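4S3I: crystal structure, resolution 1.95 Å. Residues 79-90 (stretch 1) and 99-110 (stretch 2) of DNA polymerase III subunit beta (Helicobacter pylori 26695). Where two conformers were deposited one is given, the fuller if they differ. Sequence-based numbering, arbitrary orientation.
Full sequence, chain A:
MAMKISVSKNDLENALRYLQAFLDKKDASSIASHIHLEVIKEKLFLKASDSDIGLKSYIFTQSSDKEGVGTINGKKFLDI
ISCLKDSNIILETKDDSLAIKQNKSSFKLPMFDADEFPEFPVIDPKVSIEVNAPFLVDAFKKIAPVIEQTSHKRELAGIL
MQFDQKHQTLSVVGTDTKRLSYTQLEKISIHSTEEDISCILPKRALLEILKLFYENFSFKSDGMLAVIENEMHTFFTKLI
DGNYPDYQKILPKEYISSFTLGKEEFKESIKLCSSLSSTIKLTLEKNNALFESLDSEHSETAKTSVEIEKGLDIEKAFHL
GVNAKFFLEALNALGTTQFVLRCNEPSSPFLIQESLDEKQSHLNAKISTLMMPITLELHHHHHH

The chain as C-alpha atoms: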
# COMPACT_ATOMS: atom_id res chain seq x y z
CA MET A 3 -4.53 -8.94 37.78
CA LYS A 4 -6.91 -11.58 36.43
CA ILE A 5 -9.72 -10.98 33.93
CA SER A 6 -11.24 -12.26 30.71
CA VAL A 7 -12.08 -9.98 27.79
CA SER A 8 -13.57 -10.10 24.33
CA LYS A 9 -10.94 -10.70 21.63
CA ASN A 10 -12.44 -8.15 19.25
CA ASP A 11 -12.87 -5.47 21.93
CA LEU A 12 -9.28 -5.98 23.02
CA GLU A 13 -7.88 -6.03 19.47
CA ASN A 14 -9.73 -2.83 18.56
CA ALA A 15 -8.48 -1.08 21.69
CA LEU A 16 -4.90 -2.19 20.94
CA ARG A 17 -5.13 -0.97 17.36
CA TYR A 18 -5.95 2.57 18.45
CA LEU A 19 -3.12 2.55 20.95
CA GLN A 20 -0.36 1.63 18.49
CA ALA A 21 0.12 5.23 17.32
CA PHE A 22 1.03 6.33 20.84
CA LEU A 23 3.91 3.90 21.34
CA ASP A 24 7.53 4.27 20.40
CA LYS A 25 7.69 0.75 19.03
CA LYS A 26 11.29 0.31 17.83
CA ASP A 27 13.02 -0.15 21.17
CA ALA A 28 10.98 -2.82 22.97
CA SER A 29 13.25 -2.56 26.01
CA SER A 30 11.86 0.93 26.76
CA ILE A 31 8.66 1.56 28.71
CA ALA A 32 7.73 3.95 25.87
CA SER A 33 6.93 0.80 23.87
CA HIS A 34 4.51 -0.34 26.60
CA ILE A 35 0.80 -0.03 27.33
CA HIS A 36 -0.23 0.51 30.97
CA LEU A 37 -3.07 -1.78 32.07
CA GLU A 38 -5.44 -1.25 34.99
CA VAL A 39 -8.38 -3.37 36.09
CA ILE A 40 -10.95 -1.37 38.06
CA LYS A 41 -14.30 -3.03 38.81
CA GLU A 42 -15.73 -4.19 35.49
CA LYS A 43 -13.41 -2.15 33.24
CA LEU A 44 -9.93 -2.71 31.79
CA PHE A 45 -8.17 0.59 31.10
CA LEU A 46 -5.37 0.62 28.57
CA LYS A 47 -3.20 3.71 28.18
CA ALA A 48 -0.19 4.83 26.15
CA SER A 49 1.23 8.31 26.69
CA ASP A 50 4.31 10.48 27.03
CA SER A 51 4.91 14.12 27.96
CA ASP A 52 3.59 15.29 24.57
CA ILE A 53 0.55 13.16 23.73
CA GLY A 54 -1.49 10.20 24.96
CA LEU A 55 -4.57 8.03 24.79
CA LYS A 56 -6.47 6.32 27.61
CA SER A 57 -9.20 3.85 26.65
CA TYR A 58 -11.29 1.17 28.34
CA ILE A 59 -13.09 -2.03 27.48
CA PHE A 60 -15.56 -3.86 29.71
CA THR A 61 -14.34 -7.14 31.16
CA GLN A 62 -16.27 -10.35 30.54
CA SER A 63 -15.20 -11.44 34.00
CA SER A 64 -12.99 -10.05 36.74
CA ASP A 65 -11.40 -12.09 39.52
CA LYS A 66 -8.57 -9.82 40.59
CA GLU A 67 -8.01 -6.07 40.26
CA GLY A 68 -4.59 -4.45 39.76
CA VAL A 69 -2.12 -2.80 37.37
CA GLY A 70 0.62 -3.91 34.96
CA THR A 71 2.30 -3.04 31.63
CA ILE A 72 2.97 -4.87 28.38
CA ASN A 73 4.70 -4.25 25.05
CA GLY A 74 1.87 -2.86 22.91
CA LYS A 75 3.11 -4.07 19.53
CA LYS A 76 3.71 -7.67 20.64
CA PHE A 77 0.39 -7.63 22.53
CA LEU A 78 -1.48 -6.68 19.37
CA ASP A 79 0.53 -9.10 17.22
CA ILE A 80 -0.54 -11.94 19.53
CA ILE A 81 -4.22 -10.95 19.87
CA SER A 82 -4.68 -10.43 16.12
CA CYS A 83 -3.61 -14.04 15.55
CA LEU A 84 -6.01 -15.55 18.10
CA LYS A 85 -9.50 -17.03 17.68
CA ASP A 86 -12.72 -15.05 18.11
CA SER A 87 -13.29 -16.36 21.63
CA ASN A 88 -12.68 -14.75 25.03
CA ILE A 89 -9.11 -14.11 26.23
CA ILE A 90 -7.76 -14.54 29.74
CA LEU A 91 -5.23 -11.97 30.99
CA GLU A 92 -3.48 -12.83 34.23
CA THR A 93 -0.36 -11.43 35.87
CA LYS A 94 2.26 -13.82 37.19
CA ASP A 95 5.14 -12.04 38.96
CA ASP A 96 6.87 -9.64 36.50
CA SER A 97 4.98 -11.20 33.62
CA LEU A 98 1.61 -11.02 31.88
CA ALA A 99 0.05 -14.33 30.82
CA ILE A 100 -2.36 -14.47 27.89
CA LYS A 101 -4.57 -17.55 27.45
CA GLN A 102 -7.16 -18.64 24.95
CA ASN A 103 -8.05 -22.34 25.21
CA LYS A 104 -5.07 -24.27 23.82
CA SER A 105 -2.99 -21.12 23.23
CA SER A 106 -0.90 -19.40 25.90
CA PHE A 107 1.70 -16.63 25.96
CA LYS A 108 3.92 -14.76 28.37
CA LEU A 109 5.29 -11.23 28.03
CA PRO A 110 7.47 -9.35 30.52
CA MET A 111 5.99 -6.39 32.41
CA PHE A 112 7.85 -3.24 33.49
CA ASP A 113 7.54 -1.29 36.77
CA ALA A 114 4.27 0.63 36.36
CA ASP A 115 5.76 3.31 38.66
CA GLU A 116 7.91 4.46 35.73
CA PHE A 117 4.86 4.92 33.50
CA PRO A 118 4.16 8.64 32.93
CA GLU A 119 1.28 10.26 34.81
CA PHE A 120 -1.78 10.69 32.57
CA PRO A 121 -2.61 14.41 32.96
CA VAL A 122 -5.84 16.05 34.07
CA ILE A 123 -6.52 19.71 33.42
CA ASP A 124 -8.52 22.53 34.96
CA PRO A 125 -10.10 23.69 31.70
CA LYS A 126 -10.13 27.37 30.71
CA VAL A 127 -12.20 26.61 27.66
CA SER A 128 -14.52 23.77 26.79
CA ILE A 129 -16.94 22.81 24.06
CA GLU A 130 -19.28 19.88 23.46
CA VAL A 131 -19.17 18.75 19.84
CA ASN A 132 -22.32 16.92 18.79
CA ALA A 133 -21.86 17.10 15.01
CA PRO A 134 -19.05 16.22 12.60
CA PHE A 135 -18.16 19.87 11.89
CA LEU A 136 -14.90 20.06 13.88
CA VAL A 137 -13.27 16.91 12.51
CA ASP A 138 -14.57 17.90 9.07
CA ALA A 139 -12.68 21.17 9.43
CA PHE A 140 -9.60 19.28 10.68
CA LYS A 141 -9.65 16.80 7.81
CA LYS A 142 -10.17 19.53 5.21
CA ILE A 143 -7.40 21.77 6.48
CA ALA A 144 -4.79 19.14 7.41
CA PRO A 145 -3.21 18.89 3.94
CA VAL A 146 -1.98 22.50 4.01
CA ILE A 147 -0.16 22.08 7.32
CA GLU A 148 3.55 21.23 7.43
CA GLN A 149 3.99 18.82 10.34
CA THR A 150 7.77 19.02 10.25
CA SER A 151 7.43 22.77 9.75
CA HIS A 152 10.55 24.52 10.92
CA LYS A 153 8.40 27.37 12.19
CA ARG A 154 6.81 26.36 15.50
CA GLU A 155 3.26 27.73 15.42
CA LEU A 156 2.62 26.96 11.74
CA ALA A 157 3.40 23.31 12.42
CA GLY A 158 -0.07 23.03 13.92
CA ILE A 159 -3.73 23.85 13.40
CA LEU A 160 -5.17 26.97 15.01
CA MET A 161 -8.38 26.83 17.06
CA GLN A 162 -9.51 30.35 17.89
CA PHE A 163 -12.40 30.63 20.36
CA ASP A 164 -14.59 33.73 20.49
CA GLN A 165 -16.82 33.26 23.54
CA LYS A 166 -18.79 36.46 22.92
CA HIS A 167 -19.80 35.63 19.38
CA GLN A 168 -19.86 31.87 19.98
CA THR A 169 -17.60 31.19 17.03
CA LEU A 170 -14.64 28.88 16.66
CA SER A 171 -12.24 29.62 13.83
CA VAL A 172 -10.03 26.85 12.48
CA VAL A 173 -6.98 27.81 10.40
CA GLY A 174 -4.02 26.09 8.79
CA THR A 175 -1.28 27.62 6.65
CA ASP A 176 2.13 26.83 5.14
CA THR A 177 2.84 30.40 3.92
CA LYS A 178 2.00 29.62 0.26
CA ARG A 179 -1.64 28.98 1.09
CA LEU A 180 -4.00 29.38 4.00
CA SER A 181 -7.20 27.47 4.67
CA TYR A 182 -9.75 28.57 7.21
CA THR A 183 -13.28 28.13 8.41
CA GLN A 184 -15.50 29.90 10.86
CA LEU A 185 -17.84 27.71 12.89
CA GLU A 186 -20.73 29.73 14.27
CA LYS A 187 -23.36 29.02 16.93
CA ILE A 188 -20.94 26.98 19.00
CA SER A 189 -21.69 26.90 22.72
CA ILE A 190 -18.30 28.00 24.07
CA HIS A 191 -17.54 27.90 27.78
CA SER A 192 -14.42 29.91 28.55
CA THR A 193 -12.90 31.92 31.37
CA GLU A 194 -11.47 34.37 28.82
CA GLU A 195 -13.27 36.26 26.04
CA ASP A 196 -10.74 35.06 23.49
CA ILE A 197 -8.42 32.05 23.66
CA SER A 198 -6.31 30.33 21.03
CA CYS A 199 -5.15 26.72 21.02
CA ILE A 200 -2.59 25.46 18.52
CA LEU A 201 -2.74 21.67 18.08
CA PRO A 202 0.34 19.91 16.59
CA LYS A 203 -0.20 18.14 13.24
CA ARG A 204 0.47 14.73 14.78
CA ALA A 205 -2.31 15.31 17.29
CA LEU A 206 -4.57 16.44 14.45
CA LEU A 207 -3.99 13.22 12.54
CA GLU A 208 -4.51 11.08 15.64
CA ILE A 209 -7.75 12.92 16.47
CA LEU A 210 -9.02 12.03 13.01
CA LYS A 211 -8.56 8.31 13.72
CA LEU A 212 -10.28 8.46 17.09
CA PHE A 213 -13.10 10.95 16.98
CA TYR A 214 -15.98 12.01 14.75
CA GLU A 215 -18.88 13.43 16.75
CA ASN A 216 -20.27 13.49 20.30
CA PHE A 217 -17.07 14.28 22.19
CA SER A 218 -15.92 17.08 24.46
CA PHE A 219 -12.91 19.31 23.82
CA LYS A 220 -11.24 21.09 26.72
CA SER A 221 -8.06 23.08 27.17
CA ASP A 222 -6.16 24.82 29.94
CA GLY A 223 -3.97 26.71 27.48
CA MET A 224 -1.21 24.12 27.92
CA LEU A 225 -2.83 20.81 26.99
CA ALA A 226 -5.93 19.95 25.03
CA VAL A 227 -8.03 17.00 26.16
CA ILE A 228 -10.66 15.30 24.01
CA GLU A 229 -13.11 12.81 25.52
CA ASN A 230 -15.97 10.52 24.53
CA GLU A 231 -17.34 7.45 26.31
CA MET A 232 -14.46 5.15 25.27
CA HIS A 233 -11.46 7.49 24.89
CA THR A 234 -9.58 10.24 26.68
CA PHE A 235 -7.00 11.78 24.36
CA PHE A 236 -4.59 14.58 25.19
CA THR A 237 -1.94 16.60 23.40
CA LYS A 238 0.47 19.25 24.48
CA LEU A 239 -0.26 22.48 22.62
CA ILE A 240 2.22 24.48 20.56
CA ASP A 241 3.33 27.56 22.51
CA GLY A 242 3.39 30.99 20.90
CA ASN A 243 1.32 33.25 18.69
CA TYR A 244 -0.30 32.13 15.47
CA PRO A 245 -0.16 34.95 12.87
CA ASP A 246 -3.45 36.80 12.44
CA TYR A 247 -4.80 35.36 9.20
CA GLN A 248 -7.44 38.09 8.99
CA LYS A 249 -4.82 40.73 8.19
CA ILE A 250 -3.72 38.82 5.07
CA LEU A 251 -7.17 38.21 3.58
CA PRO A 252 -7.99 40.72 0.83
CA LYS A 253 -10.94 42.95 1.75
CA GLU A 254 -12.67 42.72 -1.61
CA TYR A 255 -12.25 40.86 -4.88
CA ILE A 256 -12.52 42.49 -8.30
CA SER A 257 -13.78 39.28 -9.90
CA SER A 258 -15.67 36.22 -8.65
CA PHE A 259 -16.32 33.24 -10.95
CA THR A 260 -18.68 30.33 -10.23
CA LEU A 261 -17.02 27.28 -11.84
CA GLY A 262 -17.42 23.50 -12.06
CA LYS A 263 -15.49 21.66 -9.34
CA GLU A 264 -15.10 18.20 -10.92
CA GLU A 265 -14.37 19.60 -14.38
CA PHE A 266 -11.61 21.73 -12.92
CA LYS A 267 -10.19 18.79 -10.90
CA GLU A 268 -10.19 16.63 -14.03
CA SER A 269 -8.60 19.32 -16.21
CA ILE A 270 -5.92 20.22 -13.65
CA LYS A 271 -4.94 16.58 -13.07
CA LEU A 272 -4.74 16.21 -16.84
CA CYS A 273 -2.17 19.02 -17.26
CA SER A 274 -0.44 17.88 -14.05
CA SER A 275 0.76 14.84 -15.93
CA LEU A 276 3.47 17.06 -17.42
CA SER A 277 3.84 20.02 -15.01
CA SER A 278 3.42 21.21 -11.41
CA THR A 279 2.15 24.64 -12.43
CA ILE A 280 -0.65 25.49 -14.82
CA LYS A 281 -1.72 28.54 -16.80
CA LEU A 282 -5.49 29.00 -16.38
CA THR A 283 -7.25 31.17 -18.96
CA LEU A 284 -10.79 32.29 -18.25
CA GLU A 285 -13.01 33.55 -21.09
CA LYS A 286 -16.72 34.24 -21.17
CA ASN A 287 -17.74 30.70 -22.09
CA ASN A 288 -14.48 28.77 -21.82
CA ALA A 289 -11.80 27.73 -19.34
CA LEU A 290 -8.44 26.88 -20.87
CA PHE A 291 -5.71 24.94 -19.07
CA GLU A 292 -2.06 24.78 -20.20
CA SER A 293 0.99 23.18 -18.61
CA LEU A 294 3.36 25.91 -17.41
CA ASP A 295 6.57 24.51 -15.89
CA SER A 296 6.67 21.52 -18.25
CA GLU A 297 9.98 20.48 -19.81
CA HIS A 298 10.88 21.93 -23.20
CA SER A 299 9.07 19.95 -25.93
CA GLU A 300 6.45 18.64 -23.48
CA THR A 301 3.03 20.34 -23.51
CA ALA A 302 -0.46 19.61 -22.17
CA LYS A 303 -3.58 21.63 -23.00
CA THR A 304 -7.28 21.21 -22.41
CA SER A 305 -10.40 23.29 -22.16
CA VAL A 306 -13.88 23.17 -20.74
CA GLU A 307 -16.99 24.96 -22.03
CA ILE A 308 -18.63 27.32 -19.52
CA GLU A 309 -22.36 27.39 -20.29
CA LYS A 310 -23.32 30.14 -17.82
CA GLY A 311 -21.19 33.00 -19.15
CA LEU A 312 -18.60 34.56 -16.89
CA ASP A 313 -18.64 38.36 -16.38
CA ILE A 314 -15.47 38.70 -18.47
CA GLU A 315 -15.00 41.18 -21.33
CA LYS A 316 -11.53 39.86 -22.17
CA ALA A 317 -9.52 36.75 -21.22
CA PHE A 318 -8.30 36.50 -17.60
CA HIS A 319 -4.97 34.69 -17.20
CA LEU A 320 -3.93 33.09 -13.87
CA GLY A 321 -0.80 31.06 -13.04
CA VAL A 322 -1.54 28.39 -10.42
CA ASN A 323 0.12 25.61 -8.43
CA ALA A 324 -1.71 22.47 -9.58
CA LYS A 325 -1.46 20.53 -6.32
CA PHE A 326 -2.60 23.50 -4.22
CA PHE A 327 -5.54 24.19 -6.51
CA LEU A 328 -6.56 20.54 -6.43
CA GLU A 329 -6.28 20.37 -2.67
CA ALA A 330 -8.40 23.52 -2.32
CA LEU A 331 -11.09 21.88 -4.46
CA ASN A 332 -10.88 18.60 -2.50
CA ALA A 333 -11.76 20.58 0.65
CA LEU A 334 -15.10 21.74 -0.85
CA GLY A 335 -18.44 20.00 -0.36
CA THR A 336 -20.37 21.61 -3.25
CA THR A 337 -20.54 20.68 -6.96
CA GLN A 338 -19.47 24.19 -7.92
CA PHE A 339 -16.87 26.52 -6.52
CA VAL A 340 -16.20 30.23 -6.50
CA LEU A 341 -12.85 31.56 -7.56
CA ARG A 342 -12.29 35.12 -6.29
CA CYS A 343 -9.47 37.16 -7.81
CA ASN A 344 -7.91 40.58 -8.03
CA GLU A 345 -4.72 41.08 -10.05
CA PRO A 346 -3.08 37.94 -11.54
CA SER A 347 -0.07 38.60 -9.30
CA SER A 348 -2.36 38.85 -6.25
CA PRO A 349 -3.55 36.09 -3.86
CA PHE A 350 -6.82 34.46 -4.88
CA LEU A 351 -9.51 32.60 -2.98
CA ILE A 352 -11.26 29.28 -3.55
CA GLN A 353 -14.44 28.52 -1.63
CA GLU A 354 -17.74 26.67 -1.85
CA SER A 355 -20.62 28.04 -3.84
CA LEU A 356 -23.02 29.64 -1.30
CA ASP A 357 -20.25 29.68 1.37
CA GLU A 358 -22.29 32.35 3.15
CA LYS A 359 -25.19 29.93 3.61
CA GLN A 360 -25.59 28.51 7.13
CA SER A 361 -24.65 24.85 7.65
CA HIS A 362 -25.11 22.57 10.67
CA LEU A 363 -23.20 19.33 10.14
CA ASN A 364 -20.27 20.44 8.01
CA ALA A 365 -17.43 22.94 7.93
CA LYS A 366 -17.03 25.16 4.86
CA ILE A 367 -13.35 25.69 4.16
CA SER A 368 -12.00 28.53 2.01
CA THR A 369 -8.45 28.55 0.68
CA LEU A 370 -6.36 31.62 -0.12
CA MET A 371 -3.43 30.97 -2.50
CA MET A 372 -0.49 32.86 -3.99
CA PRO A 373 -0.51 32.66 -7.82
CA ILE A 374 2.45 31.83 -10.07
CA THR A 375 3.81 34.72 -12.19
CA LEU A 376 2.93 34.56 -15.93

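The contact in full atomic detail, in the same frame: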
# COMPACT_ATOMS: atom_id res chain seq x y z
N ASP A 79 0.15 -8.05 18.17
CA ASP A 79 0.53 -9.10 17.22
C ASP A 79 -0.04 -10.45 17.67
O ASP A 79 -0.55 -11.21 16.85
CB ASP A 79 2.06 -9.18 17.06
CG ASP A 79 2.62 -8.07 16.18
OD1 ASP A 79 1.84 -7.49 15.39
OD2 ASP A 79 3.83 -7.77 16.28
N ILE A 80 0.03 -10.72 18.97
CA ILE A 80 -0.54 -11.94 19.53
C ILE A 80 -2.06 -11.99 19.39
O ILE A 80 -2.60 -12.93 18.81
CB ILE A 80 -0.17 -12.09 21.01
CG1 ILE A 80 1.32 -12.36 21.18
CG2 ILE A 80 -1.00 -13.19 21.67
CD1 ILE A 80 1.77 -12.34 22.64
N ILE A 81 -2.75 -10.98 19.91
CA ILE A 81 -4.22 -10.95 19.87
C ILE A 81 -4.77 -11.09 18.45
O ILE A 81 -5.73 -11.84 18.22
CB ILE A 81 -4.79 -9.67 20.52
CG1 ILE A 81 -4.31 -9.55 21.96
CG2 ILE A 81 -6.32 -9.65 20.45
CD1 ILE A 81 -4.52 -10.81 22.79
N SER A 82 -4.15 -10.41 17.49
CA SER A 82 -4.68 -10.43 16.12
C SER A 82 -4.60 -11.83 15.50
O SER A 82 -5.29 -12.13 14.52
CB SER A 82 -3.95 -9.40 15.25
OG SER A 82 -2.58 -9.72 15.11
N CYS A 83 -3.77 -12.69 16.08
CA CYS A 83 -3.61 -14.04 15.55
C CYS A 83 -4.47 -15.08 16.28
O CYS A 83 -4.43 -16.26 15.95
CB CYS A 83 -2.13 -14.46 15.58
SG CYS A 83 -1.18 -13.70 14.26
N LEU A 84 -5.24 -14.63 17.27
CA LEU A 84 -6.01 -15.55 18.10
C LEU A 84 -7.40 -15.83 17.51
O LEU A 84 -7.76 -15.28 16.47
CB LEU A 84 -6.13 -15.03 19.53
CG LEU A 84 -4.84 -15.19 20.33
CD1 LEU A 84 -4.97 -14.58 21.72
CD2 LEU A 84 -4.49 -16.67 20.43
N LYS A 85 -8.15 -16.72 18.15
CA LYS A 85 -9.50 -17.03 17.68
C LYS A 85 -10.46 -15.94 18.16
O LYS A 85 -10.11 -15.11 18.99
CB LYS A 85 -9.95 -18.41 18.17
CG LYS A 85 -9.10 -19.57 17.65
CD LYS A 85 -9.68 -20.93 18.08
CE LYS A 85 -8.79 -22.09 17.62
NZ LYS A 85 -8.52 -22.03 16.16
N ASP A 86 -11.68 -15.95 17.63
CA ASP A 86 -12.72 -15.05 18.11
C ASP A 86 -13.46 -15.71 19.27
O ASP A 86 -14.64 -16.06 19.16
CB ASP A 86 -13.68 -14.67 16.98
CG ASP A 86 -13.02 -13.79 15.93
OD1 ASP A 86 -12.43 -12.75 16.30
OD2 ASP A 86 -13.09 -14.14 14.73
N SER A 87 -12.73 -15.90 20.37
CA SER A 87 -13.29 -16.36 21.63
C SER A 87 -12.61 -15.57 22.75
O SER A 87 -11.57 -14.93 22.52
CB SER A 87 -13.08 -17.87 21.81
OG SER A 87 -11.71 -18.19 21.97
N ASN A 88 -13.18 -15.59 23.95
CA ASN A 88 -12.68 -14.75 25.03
C ASN A 88 -11.23 -15.04 25.41
O ASN A 88 -10.76 -16.17 25.30
CB ASN A 88 -13.59 -14.86 26.25
CG ASN A 88 -14.89 -14.10 26.09
OD1 ASN A 88 -15.14 -13.48 25.05
ND2 ASN A 88 -15.73 -14.13 27.12
N ILE A 89 -10.53 -14.01 25.87
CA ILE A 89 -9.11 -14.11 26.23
C ILE A 89 -8.89 -13.85 27.71
O ILE A 89 -9.42 -12.89 28.26
CB ILE A 89 -8.29 -13.10 25.42
CG1 ILE A 89 -8.33 -13.49 23.93
CG2 ILE A 89 -6.84 -13.03 25.92
CD1 ILE A 89 -7.77 -12.42 23.01
N ILE A 90 -8.10 -14.71 28.34
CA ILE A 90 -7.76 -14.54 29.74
C ILE A 90 -6.44 -13.77 29.88
O ILE A 90 -5.44 -14.13 29.27
CB ILE A 90 -7.62 -15.91 30.42
CG1 ILE A 90 -9.00 -16.58 30.51
CG2 ILE A 90 -6.98 -15.78 31.79
CD1 ILE A 90 -8.97 -18.02 31.00
N ALA A 99 0.42 -13.12 31.56
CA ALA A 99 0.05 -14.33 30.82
C ALA A 99 -1.20 -14.08 29.98
O ALA A 99 -2.15 -13.44 30.44
CB ALA A 99 -0.16 -15.51 31.76
N ILE A 100 -1.20 -14.59 28.75
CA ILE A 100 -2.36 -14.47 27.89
C ILE A 100 -2.82 -15.87 27.50
O ILE A 100 -2.03 -16.65 26.96
CB ILE A 100 -2.02 -13.70 26.61
CG1 ILE A 100 -1.54 -12.28 26.93
CG2 ILE A 100 -3.21 -13.68 25.63
CD1 ILE A 100 -0.82 -11.62 25.74
N LYS A 101 -4.09 -16.20 27.75
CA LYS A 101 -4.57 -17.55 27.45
C LYS A 101 -5.85 -17.53 26.65
O LYS A 101 -6.74 -16.71 26.90
CB LYS A 101 -4.79 -18.37 28.73
CG LYS A 101 -3.88 -18.01 29.88
CD LYS A 101 -2.71 -18.97 29.98
CE LYS A 101 -3.18 -20.37 30.32
NZ LYS A 101 -2.02 -21.28 30.61
N GLN A 102 -5.93 -18.42 25.67
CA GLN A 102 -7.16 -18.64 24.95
C GLN A 102 -7.18 -20.12 24.62
O GLN A 102 -6.50 -20.55 23.68
CB GLN A 102 -7.23 -17.82 23.66
CG GLN A 102 -8.53 -18.01 22.90
CD GLN A 102 -8.51 -17.38 21.53
OE1 GLN A 102 -7.85 -17.87 20.61
NE2 GLN A 102 -9.24 -16.27 21.38
N ASN A 103 -7.92 -20.89 25.41
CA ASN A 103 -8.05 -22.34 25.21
C ASN A 103 -6.70 -23.04 25.15
O ASN A 103 -6.00 -23.11 26.15
CB ASN A 103 -8.88 -22.66 23.97
CG ASN A 103 -9.25 -24.14 23.89
OD1 ASN A 103 -9.09 -24.89 24.86
ND2 ASN A 103 -9.75 -24.56 22.73
N LYS A 104 -6.33 -23.53 23.97
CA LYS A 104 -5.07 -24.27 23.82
C LYS A 104 -3.84 -23.35 23.69
O LYS A 104 -2.71 -23.80 23.80
CB LYS A 104 -5.14 -25.21 22.61
CG LYS A 104 -6.31 -26.17 22.63
CD LYS A 104 -5.87 -27.61 22.90
CE LYS A 104 -6.49 -28.57 21.88
NZ LYS A 104 -7.98 -28.67 21.96
N SER A 105 -4.08 -22.06 23.45
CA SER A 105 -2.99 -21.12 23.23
C SER A 105 -2.64 -20.37 24.50
O SER A 105 -3.53 -19.98 25.27
CB SER A 105 -3.35 -20.13 22.14
OG SER A 105 -3.72 -20.81 20.96
N SER A 106 -1.35 -20.16 24.73
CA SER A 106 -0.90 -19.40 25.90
C SER A 106 0.40 -18.64 25.64
O SER A 106 1.29 -19.14 24.96
CB SER A 106 -0.77 -20.30 27.13
OG SER A 106 0.29 -21.21 26.97
N PHE A 107 0.52 -17.44 26.20
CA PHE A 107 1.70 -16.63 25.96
C PHE A 107 2.14 -15.96 27.23
O PHE A 107 1.33 -15.77 28.15
CB PHE A 107 1.39 -15.52 24.95
CG PHE A 107 0.68 -16.00 23.73
CD1 PHE A 107 -0.68 -16.28 23.76
CD2 PHE A 107 1.37 -16.14 22.54
CE1 PHE A 107 -1.33 -16.72 22.63
CE2 PHE A 107 0.72 -16.57 21.40
CZ PHE A 107 -0.64 -16.86 21.45
N LYS A 108 3.41 -15.58 27.27
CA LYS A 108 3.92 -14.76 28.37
C LYS A 108 4.72 -13.58 27.81
O LYS A 108 5.49 -13.74 26.87
CB LYS A 108 4.78 -15.60 29.31
CG LYS A 108 3.99 -16.55 30.19
CD LYS A 108 4.88 -17.28 31.18
CE LYS A 108 6.08 -17.94 30.49
NZ LYS A 108 5.75 -19.18 29.71
N LEU A 109 4.51 -12.41 28.40
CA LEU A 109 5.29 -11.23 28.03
C LEU A 109 5.73 -10.53 29.31
O LEU A 109 5.00 -10.49 30.30
CB LEU A 109 4.49 -10.28 27.13
CG LEU A 109 4.27 -10.73 25.69
CD1 LEU A 109 3.33 -9.79 24.94
CD2 LEU A 109 5.60 -10.82 24.95
N PRO A 110 6.95 -9.97 29.29
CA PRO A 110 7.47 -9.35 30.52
C PRO A 110 6.81 -8.00 30.79
O PRO A 110 6.54 -7.25 29.85
CB PRO A 110 8.96 -9.18 30.21
CG PRO A 110 8.99 -8.98 28.67
CD PRO A 110 7.86 -9.83 28.14

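Stretch 1 leaves a helix at its start, crosses a loop and enters a strand at Ile89; stretch 2 is a hairpin, its strands 99-102 and 105-110 joined by a type II' turn from Gln102 to Ser105. Two kinds of contact result. The new strand pairs with the hairpin through backbone, while the helix and Leu84 pack on it through side chains, and the loop backbone is bonded by the Gln102 side chain, together burying 642 Å² counted over both sides.

The strand pairing is antiparallel and short. Ile90 N donates to Lys101 O at 2.8 Å, and Lys101 N returns a bond to Ile90 O at 2.9 Å, both nearly straight. Ile100 CA adds a CA-H...O contact to Ile90 O at 3.4 Å. Ile90 and Lys101 put their side chains on the same face of the sheet, Ile90 CB to Lys101 CB at 4.1 Å. This face is exposed, and it suits the pair: Ile90, in the common m,t rotamer, lies beside the first carbons of Lys101, while the lysine chain, with chi1 and chi2 between wells, leads its amine away.

The most instructive side chain is Gln102. Its chi1 and chi2 are both t, so the chain runs extended toward the loop of stretch 1 and delivers its amide to backbone groups there. Gln102 OE1 accepts from Lys85 N at 2.7 Å; Gln102 NE2 donates to Lys85 O at 2.8 Å and to Ser87 O at 2.9 Å. One primary amide thus meets both the NH and the CO of Lys85 and uses its second donor hydrogen on the next carbonyl but one. A loop without strand pairing leaves such groups in need of partners, and a buried glutamine with 129 Å² covered by stretch 1 supplies them. The bonds use only the backbone of Lys85; its side-chain end leads away, and NZ is bonded elsewhere in the structure. Ser87 OG lies 3.2 Å from Gln102 NE2, but the angle is too poor for a hydrogen bond. The backbone of Gln102 is held too, its N and O paired with Ser105 across the turn, so the amide projects from a fixed base.

The apolar side is built on Ile80, which points toward the hairpin in the m,t rotamer. Ile80 CG2 sits over the face of the Phe107 ring, 3.5 Å from the ring centroid and only 5° off the normal, a well-centred CH-pi contact. Ile80 CD1, reached through the trans chi2, extends to Leu109 CD1 at 3.8 Å and Ile100 CD1 at 4.1 Å, and also packs on the ring. Leu84, also m,t, approaches the same ring at its edge, Leu84 CD2 to Phe107 CE1 at 3.9 Å, and the same methyl lies 4.0 Å from Ser105 CB. Ile100 CG2 meets three further methyls: Ile89 CG2 at 3.7 Å, Ile81 CD1 at 4.2 Å and Leu84 CD1 at 4.4 Å.

The rule to read here is that branched aliphatics pack on Phe107 and Ile100, and beside them one extended amide bonds three backbone groups of the loop.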